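Local coordinates for protein pilin, type IV (Thermus thermophilus, PDB 4BHR) that probably acts as a type IV pilin subunit in pilus assembly, this chain being its soluble domain without the N-terminal membrane-spanning part, at residues A[8-13]-A[42-47]; A[12-17]-A[34-39]; A[20-23]-A[28-31]; A[53-56]-A[61-64]; A[75-78]-A[83-86]. All coordinates share one frame; numbering follows the deposited sequence.

Contact 1 (A[8-13]-A[42-47]); sequences QAYVRN and NPPASV
Tyr-10 reaches out from helix 6-20 and lays one face of its ring against Pro-43, while Pro-44 meets it at a slant; these are the two consecutive prolines of the loop 42-47. Pro-43 CA sits over that face, 3.9 Å from the centroid of the Tyr-10 ring and only 16° off the ring normal, so its C-H can point into the pi cloud. From there Pro-43 CB continues toward the phenolic end and comes to 3.7 Å from Tyr-10 CZ. Pro-44 comes in obliquely nearer the root of the side chain: its CD is 3.7 Å from Tyr-10 CG and also touches Tyr-10 CB, an off-centre CH-pi contact lying 30° from the normal. The ring is carried this far by its first torsion, which sets CG opposite the backbone N (chi1 -180°) and turns the side chain out from the helix toward the loop. This is the pilin fold, in which an N-terminal helix packs on an antiparallel sheet; the loop here belongs to the link between strand 34-35 and strand 47-54, and the prolines bring it against the flank of the helix. The hydroxyl of Tyr-10 is hydrogen-bonded to the backbone O of Val-40, three residues before Pro-43, so the ring is held at its far end as well as by the prolines. Beyond Pro-44 the chain folds into a type I turn, closed by Val-47 N on Pro-44 O at 2.9 Å, and enters strand 47-54.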
loop_
_atom_site.group_PDB
_atom_site.type_symbol
_atom_site.label_atom_id
_atom_site.label_comp_id
_atom_site.label_asym_id
_atom_site.label_seq_id
_atom_site.Cartn_x
_atom_site.Cartn_y
_atom_site.Cartn_z
ATOM N N GLN A 8 -7.074 8.034 0.321
ATOM C CA GLN A 8 -7.012 7.201 -0.882
ATOM C C GLN A 8 -5.836 7.542 -1.760
ATOM O O GLN A 8 -5.157 6.645 -2.260
ATOM C CB GLN A 8 -8.256 7.350 -1.704
ATOM C CG GLN A 8 -9.520 6.961 -1.005
ATOM C CD GLN A 8 -10.725 7.397 -1.808
ATOM O OE1 GLN A 8 -11.611 8.101 -1.278
ATOM N NE2 GLN A 8 -10.768 7.006 -3.092
ATOM N N ALA A 9 -5.569 8.840 -1.935
ATOM C CA ALA A 9 -4.434 9.283 -2.693
ATOM C C ALA A 9 -3.130 8.765 -2.110
ATOM O O ALA A 9 -2.268 8.226 -2.859
ATOM C CB ALA A 9 -4.411 10.817 -2.755
ATOM N N TYR A 10 -3.002 8.878 -0.781
ATOM C CA TYR A 10 -1.816 8.380 -0.114
ATOM C C TYR A 10 -1.630 6.873 -0.362
ATOM O O TYR A 10 -0.531 6.442 -0.650
ATOM C CB TYR A 10 -1.894 8.633 1.382
ATOM C CG TYR A 10 -0.669 8.142 2.149
ATOM C CD1 TYR A 10 0.556 8.787 2.031
ATOM C CD2 TYR A 10 -0.745 7.029 2.975
ATOM C CE1 TYR A 10 1.658 8.358 2.740
ATOM C CE2 TYR A 10 0.371 6.582 3.682
ATOM C CZ TYR A 10 1.563 7.262 3.579
ATOM O OH TYR A 10 2.663 6.832 4.279
ATOM N N VAL A 11 -2.705 6.098 -0.235
ATOM C CA VAL A 11 -2.637 4.652 -0.467
ATOM C C VAL A 11 -2.159 4.315 -1.877
ATOM O O VAL A 11 -1.276 3.442 -2.068
ATOM C CB VAL A 11 -3.970 3.960 -0.103
ATOM C CG1 VAL A 11 -4.119 2.628 -0.777
ATOM C CG2 VAL A 11 -4.119 3.902 1.427
ATOM N N ARG A 12 -2.675 5.048 -2.876
ATOM C CA ARG A 12 -2.333 4.770 -4.244
ATOM C C ARG A 12 -0.888 5.183 -4.497
ATOM O O ARG A 12 -0.167 4.501 -5.225
ATOM C CB ARG A 12 -3.294 5.478 -5.202
ATOM C CG ARG A 12 -3.093 5.082 -6.676
ATOM C CD ARG A 12 -3.356 3.615 -6.895
ATOM N NE ARG A 12 -3.075 3.115 -8.255
ATOM C CZ ARG A 12 -1.873 2.742 -8.661
ATOM N NH1 ARG A 12 -0.813 2.878 -7.857
ATOM N NH2 ARG A 12 -1.719 2.271 -9.882
ATOM N N ASN A 13 -0.472 6.312 -3.903
ATOM C CA ASN A 13 0.877 6.771 -4.050
ATOM C C ASN A 13 1.894 5.827 -3.360
ATOM O O ASN A 13 2.988 5.576 -3.883
ATOM C CB ASN A 13 1.009 8.229 -3.573
ATOM C CG ASN A 13 0.170 9.216 -4.418
ATOM O OD1 ASN A 13 -0.158 8.987 -5.606
ATOM N ND2 ASN A 13 -0.203 10.324 -3.785
ATOM N N ASN A 42 4.973 11.156 5.582
ATOM C CA ASN A 42 3.876 12.068 5.929
ATOM C C ASN A 42 2.459 11.696 5.528
ATOM O O ASN A 42 1.837 12.390 4.725
ATOM C CB ASN A 42 4.195 13.479 5.491
ATOM C CG ASN A 42 5.428 13.995 6.178
ATOM O OD1 ASN A 42 5.665 13.689 7.349
ATOM N ND2 ASN A 42 6.227 14.749 5.466
ATOM N N PRO A 43 1.938 10.606 6.101
ATOM C CA PRO A 43 0.547 10.252 5.804
ATOM C C PRO A 43 -0.380 11.359 6.260
ATOM O O PRO A 43 -0.040 12.102 7.205
ATOM C CB PRO A 43 0.310 9.007 6.638
ATOM C CG PRO A 43 1.341 9.045 7.702
ATOM C CD PRO A 43 2.539 9.704 7.090
ATOM N N PRO A 44 -1.548 11.466 5.614
ATOM C CA PRO A 44 -2.508 12.495 6.021
ATOM C C PRO A 44 -3.080 12.236 7.407
ATOM O O PRO A 44 -3.033 11.119 7.928
ATOM C CB PRO A 44 -3.590 12.430 4.931
ATOM C CG PRO A 44 -3.475 11.053 4.357
ATOM C CD PRO A 44 -2.069 10.592 4.541
ATOM N N ALA A 45 -3.639 13.284 8.014
ATOM C CA ALA A 45 -4.175 13.187 9.357
ATOM C C ALA A 45 -5.300 12.142 9.521
ATOM O O ALA A 45 -5.493 11.583 10.601
ATOM C CB ALA A 45 -4.641 14.569 9.806
ATOM N N SER A 46 -6.012 11.871 8.429
ATOM C CA SER A 46 -7.092 10.874 8.403
ATOM C C SER A 46 -6.571 9.440 8.494
ATOM O O SER A 46 -7.326 8.513 8.813
ATOM C CB SER A 46 -7.860 11.022 7.117
ATOM O OG SER A 46 -6.935 10.968 6.041
ATOM N N VAL A 47 -5.291 9.245 8.197
ATOM C CA VAL A 47 -4.713 7.900 8.272
ATOM C C VAL A 47 -4.141 7.650 9.654
ATOM O O VAL A 47 -3.283 8.389 10.120
ATOM C CB VAL A 47 -3.642 7.678 7.194
ATOM C CG1 VAL A 47 -3.113 6.241 7.291
ATOM C CG2 VAL A 47 -4.257 7.928 5.830
#

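Contact 2 (A[12-17]-A[34-39]); sequences RNVATA and QACDQF
The Phe-39 ring stands beside helix 6-20 and is met at a slant by two groups of it, the CG1 methyl of Val-14 and the backbone O of Ala-17, the latter 4.2 Å from Phe-39 CD1. In the pilin fold this is where the helix meets the short 3-10 turn 36-38 that follows edge strand 34-35. Val-14 spreads both branches over the turn: CG2 lies 3.9 Å from Cys-36 CB, while CG1, turned opposite the backbone N (chi1 167°), comes 4.0 Å from Cys-36 SG and also touches Phe-39 CB at 4.2 Å. Shortened to alanine, Val-14 loses both methyl branches, which would probably open a gap between the helix, Cys-36 and Phe-39 CB. Cys-36 is disulfide-bonded to Cys-50 of strand 47-54, so Val-14 packs on a covalent tie between turn and sheet. Phe-39 continues onto Pro-30, Leu-32 and Val-52. The turn brings Phe-39 round to the helix through Phe-39 N bonded to Cys-36 O at 2.9 Å. One helical turn beyond Val-14, Ala-17 CB lies 4.0 Å from Phe-39 CB and 3.6 Å from Phe-39 O.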
loop_
_atom_site.group_PDB
_atom_site.type_symbol
_atom_site.label_atom_id
_atom_site.label_comp_id
_atom_site.label_asym_id
_atom_site.label_seq_id
_atom_site.Cartn_x
_atom_site.Cartn_y
_atom_site.Cartn_z
ATOM N N ARG A 12 -2.675 5.048 -2.876
ATOM C CA ARG A 12 -2.333 4.770 -4.244
ATOM C C ARG A 12 -0.888 5.183 -4.497
ATOM O O ARG A 12 -0.167 4.501 -5.225
ATOM C CB ARG A 12 -3.294 5.478 -5.202
ATOM C CG ARG A 12 -3.093 5.082 -6.676
ATOM C CD ARG A 12 -3.356 3.615 -6.895
ATOM N NE ARG A 12 -3.075 3.115 -8.255
ATOM C CZ ARG A 12 -1.873 2.742 -8.661
ATOM N NH1 ARG A 12 -0.813 2.878 -7.857
ATOM N NH2 ARG A 12 -1.719 2.271 -9.882
ATOM N N ASN A 13 -0.472 6.312 -3.903
ATOM C CA ASN A 13 0.877 6.771 -4.050
ATOM C C ASN A 13 1.894 5.827 -3.360
ATOM O O ASN A 13 2.988 5.576 -3.883
ATOM C CB ASN A 13 1.009 8.229 -3.573
ATOM C CG ASN A 13 0.170 9.216 -4.418
ATOM O OD1 ASN A 13 -0.158 8.987 -5.606
ATOM N ND2 ASN A 13 -0.203 10.324 -3.785
ATOM N N VAL A 14 1.504 5.243 -2.224
ATOM C CA VAL A 14 2.324 4.220 -1.571
ATOM C C VAL A 14 2.472 3.029 -2.496
ATOM O O VAL A 14 3.563 2.464 -2.658
ATOM C CB VAL A 14 1.747 3.796 -0.210
ATOM C CG1 VAL A 14 2.432 2.521 0.303
ATOM C CG2 VAL A 14 1.909 4.897 0.813
ATOM N N ALA A 15 1.370 2.615 -3.099
ATOM C CA ALA A 15 1.438 1.486 -4.044
ATOM C C ALA A 15 2.379 1.736 -5.234
ATOM O O ALA A 15 3.202 0.893 -5.555
ATOM C CB ALA A 15 0.029 1.108 -4.524
ATOM N N THR A 16 2.310 2.935 -5.823
ATOM C CA THR A 16 3.290 3.365 -6.834
ATOM C C THR A 16 4.736 3.268 -6.369
ATOM O O THR A 16 5.613 2.729 -7.101
ATOM C CB THR A 16 2.964 4.792 -7.324
ATOM O OG1 THR A 16 1.688 4.753 -7.951
ATOM C CG2 THR A 16 4.013 5.229 -8.396
ATOM N N ALA A 17 4.985 3.739 -5.138
ATOM C CA ALA A 17 6.311 3.708 -4.556
ATOM C C ALA A 17 6.824 2.295 -4.272
ATOM O O ALA A 17 8.011 2.013 -4.418
ATOM C CB ALA A 17 6.354 4.583 -3.294
ATOM N N GLN A 34 5.861 -3.805 5.677
ATOM C CA GLN A 34 6.506 -2.558 6.162
ATOM C C GLN A 34 5.436 -1.537 6.400
ATOM O O GLN A 34 4.382 -1.606 5.806
ATOM C CB GLN A 34 7.476 -1.942 5.138
ATOM C CG GLN A 34 8.648 -2.849 4.756
ATOM C CD GLN A 34 9.600 -3.199 5.901
ATOM O OE1 GLN A 34 9.633 -2.539 6.951
ATOM N NE2 GLN A 34 10.391 -4.277 5.700
ATOM N N ALA A 35 5.706 -0.593 7.298
ATOM C CA ALA A 35 4.879 0.605 7.406
ATOM C C ALA A 35 4.890 1.409 6.090
ATOM O O ALA A 35 5.880 1.457 5.392
ATOM C CB ALA A 35 5.438 1.497 8.540
ATOM N N CYS A 36 3.772 2.063 5.789
ATOM C CA CYS A 36 3.671 2.765 4.521
ATOM C C CYS A 36 4.657 3.893 4.493
ATOM O O CYS A 36 5.002 4.361 3.387
ATOM C CB CYS A 36 2.275 3.336 4.327
ATOM S SG CYS A 36 1.044 2.068 4.017
ATOM N N ASP A 37 5.066 4.379 5.679
ATOM C CA ASP A 37 5.965 5.540 5.669
ATOM C C ASP A 37 7.406 5.160 5.294
ATOM O O ASP A 37 8.277 6.012 5.171
ATOM C CB ASP A 37 5.848 6.356 6.965
ATOM C CG ASP A 37 6.371 5.617 8.188
ATOM O OD1 ASP A 37 6.962 4.521 8.052
ATOM O OD2 ASP A 37 6.190 6.172 9.304
ATOM N N GLN A 38 7.630 3.876 5.028
ATOM C CA GLN A 38 8.896 3.420 4.484
ATOM C C GLN A 38 8.898 3.591 2.983
ATOM O O GLN A 38 9.937 3.452 2.325
ATOM C CB GLN A 38 9.182 1.968 4.892
ATOM C CG GLN A 38 9.286 1.763 6.405
ATOM C CD GLN A 38 10.286 2.714 7.049
ATOM O OE1 GLN A 38 9.924 3.780 7.586
ATOM N NE2 GLN A 38 11.560 2.344 6.983
ATOM N N PHE A 39 7.741 3.956 2.423
ATOM C CA PHE A 39 7.612 4.181 0.995
ATOM C C PHE A 39 7.253 5.614 0.643
ATOM O O PHE A 39 7.752 6.137 -0.334
ATOM C CB PHE A 39 6.550 3.212 0.410
ATOM C CG PHE A 39 6.957 1.774 0.547
ATOM C CD1 PHE A 39 7.917 1.224 -0.314
ATOM C CD2 PHE A 39 6.436 0.969 1.572
ATOM C CE1 PHE A 39 8.366 -0.082 -0.133
ATOM C CE2 PHE A 39 6.877 -0.358 1.740
ATOM C CZ PHE A 39 7.826 -0.876 0.862
#

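Contact 3 (A[20-23]-A[28-31]); sequences AERD and ALPQ
Arg-22 runs along the backbone of Ala-28 and then over Leu-29. Its CB stands 4.0 Å from Ala-28 O, and CG, nearly opposite the backbone N at chi1 -165°, is nearer to the same oxygen at 3.5 Å. The chain stays extended to CD and bends at chi3 (-70°), which lays the guanidinium across Leu-29. There one face of the flat group receives Leu-29 CD2, 3.7 Å from Arg-22 NH2 and set toward the rim. The polar rim turns to other partners: NE forms a salt bridge with Glu-19, and NH1 is bonded to the carbonyls of Gly-27 and Val-59. In the pilin fold this is the loop that leaves helix 6-20 and leads to edge strand 34-35; its two arms are drawn together by Asp-23 N donating to Ala-28 O at 2.8 Å, almost straight at 173°. The same oxygen also meets Arg-22 CA in a C-H...O contact. A leucine in place of Arg-22 would probably leave Glu-19 without its cationic mate and the carbonyls of Gly-27 and Val-59 without this donor. On the helix side of the arm, Glu-21 CB packs on Pro-30 CG at 3.7 Å, while its carboxylate bends off from the proline. Asp-23 likewise turns its carboxylate from Ala-28, and its OD2 accepts bonds from the Thr-25 hydroxyl and Thr-26 N.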
loop_
_atom_site.group_PDB
_atom_site.type_symbol
_atom_site.label_atom_id
_atom_site.label_comp_id
_atom_site.label_asym_id
_atom_site.label_seq_id
_atom_site.Cartn_x
_atom_site.Cartn_y
_atom_site.Cartn_z
ATOM N N ALA A 20 7.772 0.687 -7.535
ATOM C CA ALA A 20 9.026 1.291 -7.992
ATOM C C ALA A 20 10.246 0.640 -7.320
ATOM O O ALA A 20 11.379 0.745 -7.837
ATOM C CB ALA A 20 8.986 2.793 -7.741
ATOM N N GLU A 21 10.041 -0.075 -6.212
ATOM C CA GLU A 21 11.101 -0.812 -5.510
ATOM C C GLU A 21 11.263 -2.266 -5.995
ATOM O O GLU A 21 12.129 -2.989 -5.502
ATOM C CB GLU A 21 10.873 -0.817 -4.005
ATOM C CG GLU A 21 10.920 0.585 -3.422
ATOM C CD GLU A 21 12.269 1.222 -3.651
ATOM O OE1 GLU A 21 13.321 0.559 -3.381
ATOM O OE2 GLU A 21 12.280 2.381 -4.118
ATOM N N ARG A 22 10.417 -2.697 -6.937
ATOM C CA ARG A 22 10.540 -4.059 -7.468
ATOM C C ARG A 22 11.922 -4.222 -8.112
ATOM O O ARG A 22 12.337 -3.329 -8.826
ATOM C CB ARG A 22 9.441 -4.316 -8.487
ATOM C CG ARG A 22 9.256 -5.787 -8.815
ATOM C CD ARG A 22 8.135 -5.991 -9.843
ATOM N NE ARG A 22 6.773 -5.714 -9.338
ATOM C CZ ARG A 22 6.042 -6.571 -8.605
ATOM N NH1 ARG A 22 6.540 -7.774 -8.259
ATOM N NH2 ARG A 22 4.809 -6.221 -8.211
ATOM N N ASP A 23 12.587 -5.348 -7.856
ATOM C CA ASP A 23 13.935 -5.610 -8.401
ATOM C C ASP A 23 13.859 -5.573 -9.915
ATOM O O ASP A 23 12.969 -6.195 -10.499
ATOM C CB ASP A 23 14.443 -6.956 -7.898
ATOM C CG ASP A 23 15.891 -7.187 -8.253
ATOM O OD1 ASP A 23 16.763 -6.760 -7.467
ATOM O OD2 ASP A 23 16.140 -7.756 -9.335
ATOM N N ALA A 28 11.306 -9.200 -8.246
ATOM C CA ALA A 28 10.934 -9.533 -6.867
ATOM C C ALA A 28 10.575 -8.267 -6.109
ATOM O O ALA A 28 11.212 -7.231 -6.332
ATOM C CB ALA A 28 12.095 -10.206 -6.167
ATOM N N LEU A 29 9.569 -8.349 -5.216
ATOM C CA LEU A 29 9.179 -7.210 -4.352
ATOM C C LEU A 29 10.229 -6.932 -3.276
ATOM O O LEU A 29 11.009 -7.819 -2.941
ATOM C CB LEU A 29 7.878 -7.554 -3.615
ATOM C CG LEU A 29 6.609 -7.449 -4.452
ATOM C CD1 LEU A 29 5.498 -7.975 -3.578
ATOM C CD2 LEU A 29 6.306 -6.033 -4.874
ATOM N N PRO A 30 10.265 -5.692 -2.735
ATOM C CA PRO A 30 11.135 -5.468 -1.561
ATOM C C PRO A 30 10.623 -6.285 -0.386
ATOM O O PRO A 30 9.528 -6.888 -0.485
ATOM C CB PRO A 30 10.973 -3.976 -1.269
ATOM C CG PRO A 30 9.679 -3.570 -1.913
ATOM C CD PRO A 30 9.471 -4.507 -3.096
ATOM N N GLN A 31 11.404 -6.325 0.698
ATOM C CA GLN A 31 11.060 -7.096 1.895
ATOM C C GLN A 31 9.799 -6.478 2.537
ATOM O O GLN A 31 9.762 -5.290 2.811
ATOM C CB GLN A 31 12.187 -6.952 2.916
ATOM C CG GLN A 31 11.934 -7.665 4.238
ATOM C CD GLN A 31 11.795 -9.165 4.085
ATOM O OE1 GLN A 31 12.555 -9.781 3.345
ATOM N NE2 GLN A 31 10.799 -9.763 4.770
#

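Contact 4 (A[53-56]-A[61-64]); sequences TANN and FTVT
Thr-53 and Thr-62 exchange a pair of backbone hydrogen bonds, Thr-53 N to Thr-62 O and Thr-62 N to Thr-53 O, each 2.9 Å long and close to straight. A third bond joins side chains: the Thr-62 hydroxyl donates to Asn-55 OD1 at 2.9 Å, entering on a lone pair of the amide oxygen with a C=O...O angle of 128°. Thr-62 OG1 is placed for this by a chi1 of -61°, which turns it beside its own backbone N, while the Asn-55 side chain comes across at roughly a right angle. The other end of the amide is engaged too, since Asn-55 ND2 is bonded to Asp-78 on the next strand but one; both ends together fix the rotation of the group. A water sits beside the threonines, donating to Thr-62 O at 3.1 Å and bonded to Thr-53 OG1 and Thr-64 OG1, and so ties the hydroxyl-bearing face together. Packing takes over on the opposite face. Ala-54 and Phe-61 form the adjoining non-hydrogen-bonded pair, with their CA atoms 4.4 Å apart. The Phe-61 ring leaves this pair for helix 6-20, where it meets Ala-15 and Val-18. Such an antiparallel beta hairpin, polar on one face and apolar toward the helix, supplies the second and third strands, including the central one, of the sheet in this pilin fold.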
loop_
_atom_site.group_PDB
_atom_site.type_symbol
_atom_site.label_atom_id
_atom_site.label_comp_id
_atom_site.label_asym_id
_atom_site.label_seq_id
_atom_site.Cartn_x
_atom_site.Cartn_y
_atom_site.Cartn_z
ATOM N N THR A 53 1.584 -5.230 2.750
ATOM C CA THR A 53 1.835 -6.645 2.951
ATOM C C THR A 53 1.974 -7.343 1.610
ATOM O O THR A 53 1.424 -6.925 0.577
ATOM C CB THR A 53 0.684 -7.346 3.741
ATOM O OG1 THR A 53 -0.587 -7.034 3.129
ATOM C CG2 THR A 53 0.693 -6.905 5.194
ATOM N N ALA A 54 2.746 -8.439 1.604
ATOM C CA ALA A 54 2.906 -9.235 0.419
ATOM C C ALA A 54 1.754 -10.217 0.232
ATOM O O ALA A 54 1.332 -10.938 1.187
ATOM C CB ALA A 54 4.231 -9.983 0.482
ATOM N N ASN A 55 1.257 -10.279 -0.991
ATOM C CA ASN A 55 0.190 -11.226 -1.333
ATOM C C ASN A 55 0.783 -12.644 -1.431
ATOM O O ASN A 55 1.986 -12.812 -1.665
ATOM C CB ASN A 55 -0.442 -10.857 -2.676
ATOM C CG ASN A 55 -1.346 -9.597 -2.602
ATOM O OD1 ASN A 55 -1.262 -8.810 -1.653
ATOM N ND2 ASN A 55 -2.148 -9.382 -3.643
ATOM N N ASN A 56 -0.057 -13.639 -1.191
ATOM C CA ASN A 56 0.419 -15.018 -1.260
ATOM C C ASN A 56 1.026 -15.427 -2.630
ATOM O O ASN A 56 1.796 -16.411 -2.722
ATOM C CB ASN A 56 -0.707 -15.969 -0.827
ATOM C CG ASN A 56 -1.028 -15.866 0.670
ATOM O OD1 ASN A 56 -0.177 -15.550 1.498
ATOM N ND2 ASN A 56 -2.277 -16.153 1.015
ATOM N N PHE A 61 1.069 -7.073 -3.998
ATOM C CA PHE A 61 1.064 -6.595 -2.607
ATOM C C PHE A 61 -0.252 -5.876 -2.339
ATOM O O PHE A 61 -0.990 -5.499 -3.257
ATOM C CB PHE A 61 2.261 -5.638 -2.347
ATOM C CG PHE A 61 2.304 -4.473 -3.319
ATOM C CD1 PHE A 61 1.616 -3.293 -2.998
ATOM C CD2 PHE A 61 2.995 -4.544 -4.528
ATOM C CE1 PHE A 61 1.592 -2.208 -3.896
ATOM C CE2 PHE A 61 2.973 -3.483 -5.424
ATOM C CZ PHE A 61 2.280 -2.306 -5.111
ATOM N N THR A 62 -0.517 -5.643 -1.087
ATOM C CA THR A 62 -1.731 -4.895 -0.666
ATOM C C THR A 62 -1.299 -3.784 0.288
ATOM O O THR A 62 -0.549 -4.005 1.244
ATOM C CB THR A 62 -2.749 -5.805 0.057
ATOM O OG1 THR A 62 -3.175 -6.853 -0.841
ATOM C CG2 THR A 62 -4.034 -5.000 0.488
ATOM N N VAL A 63 -1.809 -2.575 0.041
ATOM C CA VAL A 63 -1.555 -1.439 0.915
ATOM C C VAL A 63 -2.838 -1.176 1.657
ATOM O O VAL A 63 -3.906 -1.053 1.015
ATOM C CB VAL A 63 -1.227 -0.162 0.058
ATOM C CG1 VAL A 63 -0.878 1.006 0.997
ATOM C CG2 VAL A 63 -0.063 -0.452 -0.868
ATOM N N THR A 64 -2.753 -1.094 2.983
ATOM C CA THR A 64 -3.959 -0.886 3.783
ATOM C C THR A 64 -3.813 0.245 4.785
ATOM O O THR A 64 -2.870 0.270 5.550
ATOM C CB THR A 64 -4.303 -2.158 4.570
ATOM O OG1 THR A 64 -4.464 -3.252 3.653
ATOM C CG2 THR A 64 -5.646 -1.905 5.324
HETATM O O HOH W 1 -1.851 -4.487 4.024
#

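Contact 5 (A[75-78]-A[83-86]); sequences VSFD and QFSF
Phe-77 and Phe-84 form a T-shaped pair: the edge of Phe-77 points at the face of Phe-84, with ring centroids 5.4 Å apart and planes at 71°. Phe-77 CD2 stands over the centre of the Phe-84 ring. Val-75 extends this apolar patch, its CG2 wedged 4.0 Å from Phe-84 CD1 and 3.9 Å from Phe-86 CE2; the branch lies opposite the backbone N, which turns it toward both rings. The Val-75 and Phe-86 side chains leave their strands together, one alongside the other. Behind the rings the two strands, antiparallel at 152°, are joined at Ser-76 and Ser-85 by reciprocal backbone bonds of 2.9 Å, Ser-76 N to Ser-85 O and Ser-85 N to Ser-76 O. The second donor lies above the carbonyl plane, and Ser-76 O also takes a C-H...O contact from Phe-84 CA at 3.2 Å. On the polar face Ser-76 CB lies 4.2 Å from Ser-85 CB, and Ser-76 OG is bonded to the Thr-64 hydroxyl. This hairpin closes one edge of the sheet: strand 74-78 pairs with strand 61-67 on its inner side, and helix 6-20 covers the aromatic face through Gln-8, Val-11 and Arg-12.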
loop_
_atom_site.group_PDB
_atom_site.type_symbol
_atom_site.label_atom_id
_atom_site.label_comp_id
_atom_site.label_asym_id
_atom_site.label_seq_id
_atom_site.Cartn_x
_atom_site.Cartn_y
_atom_site.Cartn_z
ATOM N N VAL A 75 -9.173 1.785 3.883
ATOM C CA VAL A 75 -9.133 1.751 2.460
ATOM C C VAL A 75 -7.878 0.946 2.095
ATOM O O VAL A 75 -6.875 1.029 2.804
ATOM C CB VAL A 75 -9.092 3.150 1.856
ATOM C CG1 VAL A 75 -8.053 4.036 2.567
ATOM C CG2 VAL A 75 -8.911 3.083 0.339
ATOM N N SER A 76 -8.019 0.157 1.062
ATOM C CA SER A 76 -7.014 -0.833 0.600
ATOM C C SER A 76 -6.772 -0.724 -0.837
ATOM O O SER A 76 -7.652 -0.299 -1.560
ATOM C CB SER A 76 -7.614 -2.228 0.739
ATOM O OG SER A 76 -6.877 -2.775 1.721
ATOM N N PHE A 77 -5.562 -1.070 -1.289
ATOM C CA PHE A 77 -5.320 -1.151 -2.712
ATOM C C PHE A 77 -4.551 -2.437 -2.964
ATOM O O PHE A 77 -3.572 -2.693 -2.294
ATOM C CB PHE A 77 -4.535 0.068 -3.244
ATOM C CG PHE A 77 -4.200 -0.058 -4.686
ATOM C CD1 PHE A 77 -3.031 -0.730 -5.079
ATOM C CD2 PHE A 77 -5.019 0.514 -5.661
ATOM C CE1 PHE A 77 -2.698 -0.817 -6.430
ATOM C CE2 PHE A 77 -4.690 0.446 -6.987
ATOM C CZ PHE A 77 -3.525 -0.246 -7.370
ATOM N N ASP A 78 -5.028 -3.263 -3.891
ATOM C CA ASP A 78 -4.447 -4.620 -4.145
ATOM C C ASP A 78 -3.848 -4.606 -5.516
ATOM O O ASP A 78 -4.542 -4.339 -6.493
ATOM C CB ASP A 78 -5.587 -5.670 -4.053
ATOM C CG ASP A 78 -5.099 -7.110 -4.262
ATOM O OD1 ASP A 78 -3.936 -7.303 -4.680
ATOM O OD2 ASP A 78 -5.890 -8.040 -3.988
ATOM N N GLN A 83 -7.172 -2.413 -7.999
ATOM C CA GLN A 83 -8.395 -1.797 -7.451
ATOM C C GLN A 83 -8.298 -1.399 -5.988
ATOM O O GLN A 83 -7.729 -2.109 -5.182
ATOM C CB GLN A 83 -9.547 -2.806 -7.564
ATOM C CG GLN A 83 -9.908 -3.212 -8.996
ATOM C CD GLN A 83 -10.953 -4.316 -9.025
ATOM O OE1 GLN A 83 -11.399 -4.798 -7.983
ATOM N NE2 GLN A 83 -11.336 -4.727 -10.207
ATOM N N PHE A 84 -8.964 -0.295 -5.649
ATOM C CA PHE A 84 -9.243 0.082 -4.262
ATOM C C PHE A 84 -10.425 -0.711 -3.716
ATOM O O PHE A 84 -11.351 -1.070 -4.461
ATOM C CB PHE A 84 -9.683 1.532 -4.147
ATOM C CG PHE A 84 -8.596 2.557 -4.414
ATOM C CD1 PHE A 84 -7.689 2.864 -3.445
ATOM C CD2 PHE A 84 -8.523 3.201 -5.646
ATOM C CE1 PHE A 84 -6.700 3.801 -3.653
ATOM C CE2 PHE A 84 -7.529 4.143 -5.882
ATOM C CZ PHE A 84 -6.635 4.451 -4.857
ATOM N N SER A 85 -10.346 -1.021 -2.432
ATOM C CA SER A 85 -11.479 -1.568 -1.665
ATOM C C SER A 85 -11.682 -0.740 -0.423
ATOM O O SER A 85 -10.719 -0.228 0.168
ATOM C CB SER A 85 -11.177 -3.008 -1.273
ATOM O OG SER A 85 -11.307 -3.824 -2.418
ATOM N N PHE A 86 -12.944 -0.544 -0.024
ATOM C CA PHE A 86 -13.208 0.292 1.129
ATOM C C PHE A 86 -13.998 -0.559 2.102
ATOM O O PHE A 86 -14.939 -1.225 1.684
ATOM C CB PHE A 86 -14.137 1.471 0.748
ATOM C CG PHE A 86 -13.549 2.390 -0.297
ATOM C CD1 PHE A 86 -13.709 2.123 -1.650
ATOM C CD2 PHE A 86 -12.870 3.529 0.090
ATOM C CE1 PHE A 86 -13.166 2.964 -2.620
ATOM C CE2 PHE A 86 -12.352 4.388 -0.882
ATOM C CZ PHE A 86 -12.507 4.085 -2.222
#

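Contacts 1 and 2 share helix 6-20 and seat it against loop or turn segments mainly by apolar and CH-pi packing, with no hydrogen bond across either; Tyr-10 OH of one touches Cys-36 CB of the other. Contacts 4 and 5 are hairpins of one sheet, joined by Val-63 O and Phe-77 N, and they combine backbone bonds with apolar faces turned to the helix. Contacts 1, 2 and 5, the last aromatic, are partly buried; contacts 3 and 4 lie at the surface and are more polar. Contact 3 is remote from contacts 1 and 5, centres about 21 and 20 Å away, yet Leu-29 reaches Phe-61 of contact 4 and Pro-30 reaches Phe-39 of contact 2.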